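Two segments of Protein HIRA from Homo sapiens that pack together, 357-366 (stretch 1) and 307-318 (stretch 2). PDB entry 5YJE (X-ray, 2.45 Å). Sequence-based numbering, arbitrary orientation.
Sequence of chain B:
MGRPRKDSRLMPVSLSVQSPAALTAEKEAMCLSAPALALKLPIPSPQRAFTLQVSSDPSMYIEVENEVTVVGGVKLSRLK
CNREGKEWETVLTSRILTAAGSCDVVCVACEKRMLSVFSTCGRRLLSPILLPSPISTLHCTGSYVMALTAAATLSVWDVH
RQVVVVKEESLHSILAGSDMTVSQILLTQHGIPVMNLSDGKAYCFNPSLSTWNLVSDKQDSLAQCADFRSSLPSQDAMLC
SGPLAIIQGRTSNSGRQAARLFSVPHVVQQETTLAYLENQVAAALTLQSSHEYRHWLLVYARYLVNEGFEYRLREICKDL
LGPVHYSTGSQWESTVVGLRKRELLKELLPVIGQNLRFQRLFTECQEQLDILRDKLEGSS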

# COMPACT_ATOMS: atom_id res chain seq x y z
N ARG B 357 -3.30 -44.59 -10.76
CA ARG B 357 -4.43 -43.74 -11.13
C ARG B 357 -3.98 -42.43 -11.77
O ARG B 357 -4.73 -41.83 -12.55
CB ARG B 357 -5.30 -43.45 -9.90
N PHE B 358 -2.78 -41.97 -11.45
CA PHE B 358 -2.27 -40.71 -11.97
C PHE B 358 -1.22 -40.92 -13.05
O PHE B 358 -0.30 -40.10 -13.20
CB PHE B 358 -1.71 -39.86 -10.83
CG PHE B 358 -2.70 -39.63 -9.71
CD1 PHE B 358 -3.83 -38.85 -9.92
CD2 PHE B 358 -2.52 -40.23 -8.47
CE1 PHE B 358 -4.75 -38.65 -8.91
CE2 PHE B 358 -3.43 -40.04 -7.45
CZ PHE B 358 -4.55 -39.25 -7.67
N GLN B 359 -1.33 -42.01 -13.81
CA GLN B 359 -0.41 -42.22 -14.93
C GLN B 359 -0.57 -41.12 -15.96
O GLN B 359 0.42 -40.50 -16.37
CB GLN B 359 -0.65 -43.60 -15.56
N ARG B 360 -1.81 -40.85 -16.39
CA ARG B 360 -2.03 -39.82 -17.39
C ARG B 360 -1.46 -38.48 -16.95
O ARG B 360 -0.80 -37.79 -17.73
CB ARG B 360 -3.52 -39.70 -17.71
N LEU B 361 -1.65 -38.13 -15.68
CA LEU B 361 -1.24 -36.81 -15.21
C LEU B 361 0.28 -36.71 -15.06
O LEU B 361 0.88 -35.68 -15.40
CB LEU B 361 -1.93 -36.50 -13.88
CG LEU B 361 -1.41 -35.36 -13.01
CD1 LEU B 361 -1.80 -34.04 -13.61
CD2 LEU B 361 -2.01 -35.49 -11.64
N PHE B 362 0.93 -37.79 -14.59
CA PHE B 362 2.38 -37.82 -14.56
C PHE B 362 2.95 -37.71 -15.97
O PHE B 362 3.92 -36.97 -16.20
CB PHE B 362 2.88 -39.08 -13.88
CG PHE B 362 4.33 -39.37 -14.20
CD1 PHE B 362 5.32 -38.50 -13.79
CD2 PHE B 362 4.69 -40.50 -14.93
CE1 PHE B 362 6.65 -38.74 -14.08
CE2 PHE B 362 6.02 -40.75 -15.22
CZ PHE B 362 7.00 -39.87 -14.80
N THR B 363 2.38 -38.45 -16.93
CA THR B 363 2.83 -38.36 -18.31
C THR B 363 2.70 -36.93 -18.83
O THR B 363 3.67 -36.37 -19.36
CB THR B 363 2.04 -39.33 -19.21
OG1 THR B 363 2.46 -40.68 -18.98
CG2 THR B 363 2.26 -38.99 -20.68
N GLU B 364 1.52 -36.31 -18.66
CA GLU B 364 1.32 -34.96 -19.17
C GLU B 364 2.31 -33.97 -18.55
O GLU B 364 2.83 -33.08 -19.24
CB GLU B 364 -0.12 -34.51 -18.92
N CYS B 365 2.59 -34.12 -17.26
CA CYS B 365 3.48 -33.18 -16.58
C CYS B 365 4.94 -33.38 -16.98
O CYS B 365 5.65 -32.41 -17.23
CB CYS B 365 3.31 -33.28 -15.07
SG CYS B 365 1.71 -32.68 -14.44
N GLN B 366 5.41 -34.63 -17.03
CA GLN B 366 6.76 -34.87 -17.52
C GLN B 366 6.88 -34.51 -18.99
O GLN B 366 7.99 -34.22 -19.46
CB GLN B 366 7.17 -36.33 -17.29
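Stretch 2, residues 307-318: EGFEYRLREICK

Two helices that run side by side in the same direction can meet through packing alone, and this pair from human HIRA is an example: the contacts between the stretches are packing, and no hydrogen bond is found across them. In stretch 2, Glu-307 leads into Gly-308, whose positive phi (71°) closes the preceding helix in a Schellman motif, a conformation that by itself favours glycine. Phe-309 then takes the N-cap position, and a new helix begins at Glu-310 and continues past Lys-318. Its first turn is fastened by the bond from Leu-313 N to Phe-309 O (3.2 Å). Stretch 1 is built alike at its start: Phe-358 is the N-cap residue and the helix begins at Gln-359, continuing past Gln-366. The two axes are parallel, 2° apart, and approach to 11.6 Å.

Because the axes hardly diverge, the backbones stay in step. The CA atoms of Phe-358 and Glu-310 are 7.8 Å apart, those of Leu-361 and Arg-314 7.6 Å, and those of Cys-365 and Cys-317 again 7.8 Å. Contact therefore recurs at successive turns along one side of each helix.

The most deeply covered bump is the ring of Phe-358, with chi1 in the m well, which reaches across to the start of the second helix. It meets backbone there, edge-on: Phe-358 CZ lies 3.8 Å from Gly-308 CA and 4.1 Å from Phe-309 N, while Phe-358 CE1 is 3.7 Å from Glu-310 CA. These three main-chain atoms line the hollow in which the ring edge rests. Phe-309 directs its CB away from stretch 1. Glu-310 sets off sideways, and the base of its side chain is part of the wall, with Glu-310 CB 4.2 Å from Phe-358 CE1; only its carboxylate end leads away.

One turn on, Leu-361 is the next bump. Leu-361 CD2 meets Leu-313 CD2 at 3.7 Å, methyl against methyl, and both leucines adopt the same t, p rotamer. Leu-361 CD1 approaches Cys-317 CB at 4.3 Å, so the leucine spans the gap between two residues one helical turn apart. The last contact is slimmer: Cys-365 SG packs 4.1 Å from Cys-317 CB. Both cysteines are in the m rotamer and point their CA-to-CB bonds toward the opposite stretch, and the contact is one of apolar packing.

About 300 Å² is buried in all, both sides summed. The example is a row of contacts along two nearly parallel helices: first a ring edge on backbone, then leucine and cysteine side chains against one another.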

# COMPACT_ATOMS: atom_id res chain seq x y z
N GLU B 307 -4.33 -41.32 -1.15
CA GLU B 307 -5.77 -41.46 -1.03
C GLU B 307 -6.52 -41.22 -2.33
O GLU B 307 -7.75 -41.35 -2.35
CB GLU B 307 -6.31 -40.49 0.03
CG GLU B 307 -5.56 -40.55 1.32
CD GLU B 307 -5.68 -41.88 1.99
OE1 GLU B 307 -4.63 -42.48 2.30
OE2 GLU B 307 -6.83 -42.35 2.18
N GLY B 308 -5.81 -40.85 -3.40
CA GLY B 308 -6.40 -40.64 -4.71
C GLY B 308 -7.27 -39.41 -4.83
O GLY B 308 -8.37 -39.49 -5.37
N PHE B 309 -6.79 -38.26 -4.34
CA PHE B 309 -7.53 -37.00 -4.47
C PHE B 309 -7.19 -36.37 -5.82
O PHE B 309 -6.29 -35.54 -5.95
CB PHE B 309 -7.22 -36.07 -3.30
CG PHE B 309 -7.91 -36.46 -2.03
CD1 PHE B 309 -9.21 -36.05 -1.78
CD2 PHE B 309 -7.27 -37.25 -1.09
CE1 PHE B 309 -9.85 -36.42 -0.61
CE2 PHE B 309 -7.91 -37.62 0.08
CZ PHE B 309 -9.19 -37.21 0.32
N GLU B 310 -7.97 -36.77 -6.82
CA GLU B 310 -7.67 -36.47 -8.22
C GLU B 310 -7.70 -34.97 -8.51
O GLU B 310 -6.73 -34.39 -9.01
CB GLU B 310 -8.69 -37.21 -9.10
CG GLU B 310 -10.04 -37.36 -8.39
CD GLU B 310 -11.11 -38.09 -9.19
OE1 GLU B 310 -12.23 -38.28 -8.64
OE2 GLU B 310 -10.85 -38.47 -10.36
N TYR B 311 -8.83 -34.32 -8.20
CA TYR B 311 -9.04 -32.94 -8.62
C TYR B 311 -8.12 -31.98 -7.87
O TYR B 311 -7.61 -31.01 -8.45
CB TYR B 311 -10.51 -32.57 -8.43
CG TYR B 311 -11.46 -33.48 -9.20
CD1 TYR B 311 -11.68 -33.30 -10.57
CD2 TYR B 311 -12.13 -34.52 -8.57
CE1 TYR B 311 -12.55 -34.11 -11.27
CE2 TYR B 311 -13.01 -35.34 -9.27
CZ TYR B 311 -13.21 -35.13 -10.62
OH TYR B 311 -14.07 -35.95 -11.32
N ARG B 312 -7.88 -32.26 -6.58
CA ARG B 312 -6.98 -31.43 -5.78
C ARG B 312 -5.56 -31.49 -6.31
O ARG B 312 -4.89 -30.45 -6.43
CB ARG B 312 -7.04 -31.86 -4.31
CG ARG B 312 -8.23 -31.29 -3.52
CD ARG B 312 -8.29 -31.91 -2.13
NE ARG B 312 -9.37 -31.35 -1.33
CZ ARG B 312 -10.63 -31.78 -1.36
NH1 ARG B 312 -11.55 -31.22 -0.60
NH2 ARG B 312 -10.96 -32.79 -2.16
N LEU B 313 -5.06 -32.69 -6.63
CA LEU B 313 -3.68 -32.75 -7.10
C LEU B 313 -3.57 -32.26 -8.54
O LEU B 313 -2.54 -31.66 -8.90
CB LEU B 313 -3.13 -34.17 -6.96
CG LEU B 313 -1.67 -34.27 -7.47
CD1 LEU B 313 -0.71 -33.89 -6.36
CD2 LEU B 313 -1.29 -35.61 -8.04
N ARG B 314 -4.62 -32.44 -9.35
CA ARG B 314 -4.65 -31.79 -10.66
C ARG B 314 -4.46 -30.28 -10.51
O ARG B 314 -3.54 -29.70 -11.09
CB ARG B 314 -5.96 -32.10 -11.39
N GLU B 315 -5.31 -29.65 -9.71
CA GLU B 315 -5.20 -28.21 -9.44
C GLU B 315 -3.79 -27.82 -9.02
O GLU B 315 -3.23 -26.83 -9.52
CB GLU B 315 -6.21 -27.84 -8.36
CG GLU B 315 -6.68 -26.42 -8.39
CD GLU B 315 -7.72 -26.18 -7.33
OE1 GLU B 315 -7.36 -26.34 -6.14
OE2 GLU B 315 -8.88 -25.87 -7.67
N ILE B 316 -3.20 -28.57 -8.09
CA ILE B 316 -1.87 -28.22 -7.61
C ILE B 316 -0.83 -28.32 -8.72
O ILE B 316 0.05 -27.46 -8.84
CB ILE B 316 -1.49 -29.10 -6.41
CG1 ILE B 316 -2.33 -28.68 -5.21
CG2 ILE B 316 0.01 -29.03 -6.12
CD1 ILE B 316 -1.70 -28.99 -3.92
N CYS B 317 -0.93 -29.36 -9.55
CA CYS B 317 0.04 -29.52 -10.63
C CYS B 317 -0.09 -28.42 -11.67
O CYS B 317 0.92 -27.85 -12.10
CB CYS B 317 -0.11 -30.90 -11.26
SG CYS B 317 0.35 -32.20 -10.12
N LYS B 318 -1.33 -28.12 -12.09
CA LYS B 318 -1.57 -27.00 -12.99
C LYS B 318 -0.95 -25.71 -12.45
O LYS B 318 -0.29 -24.97 -13.19
CB LYS B 318 -3.07 -26.82 -13.22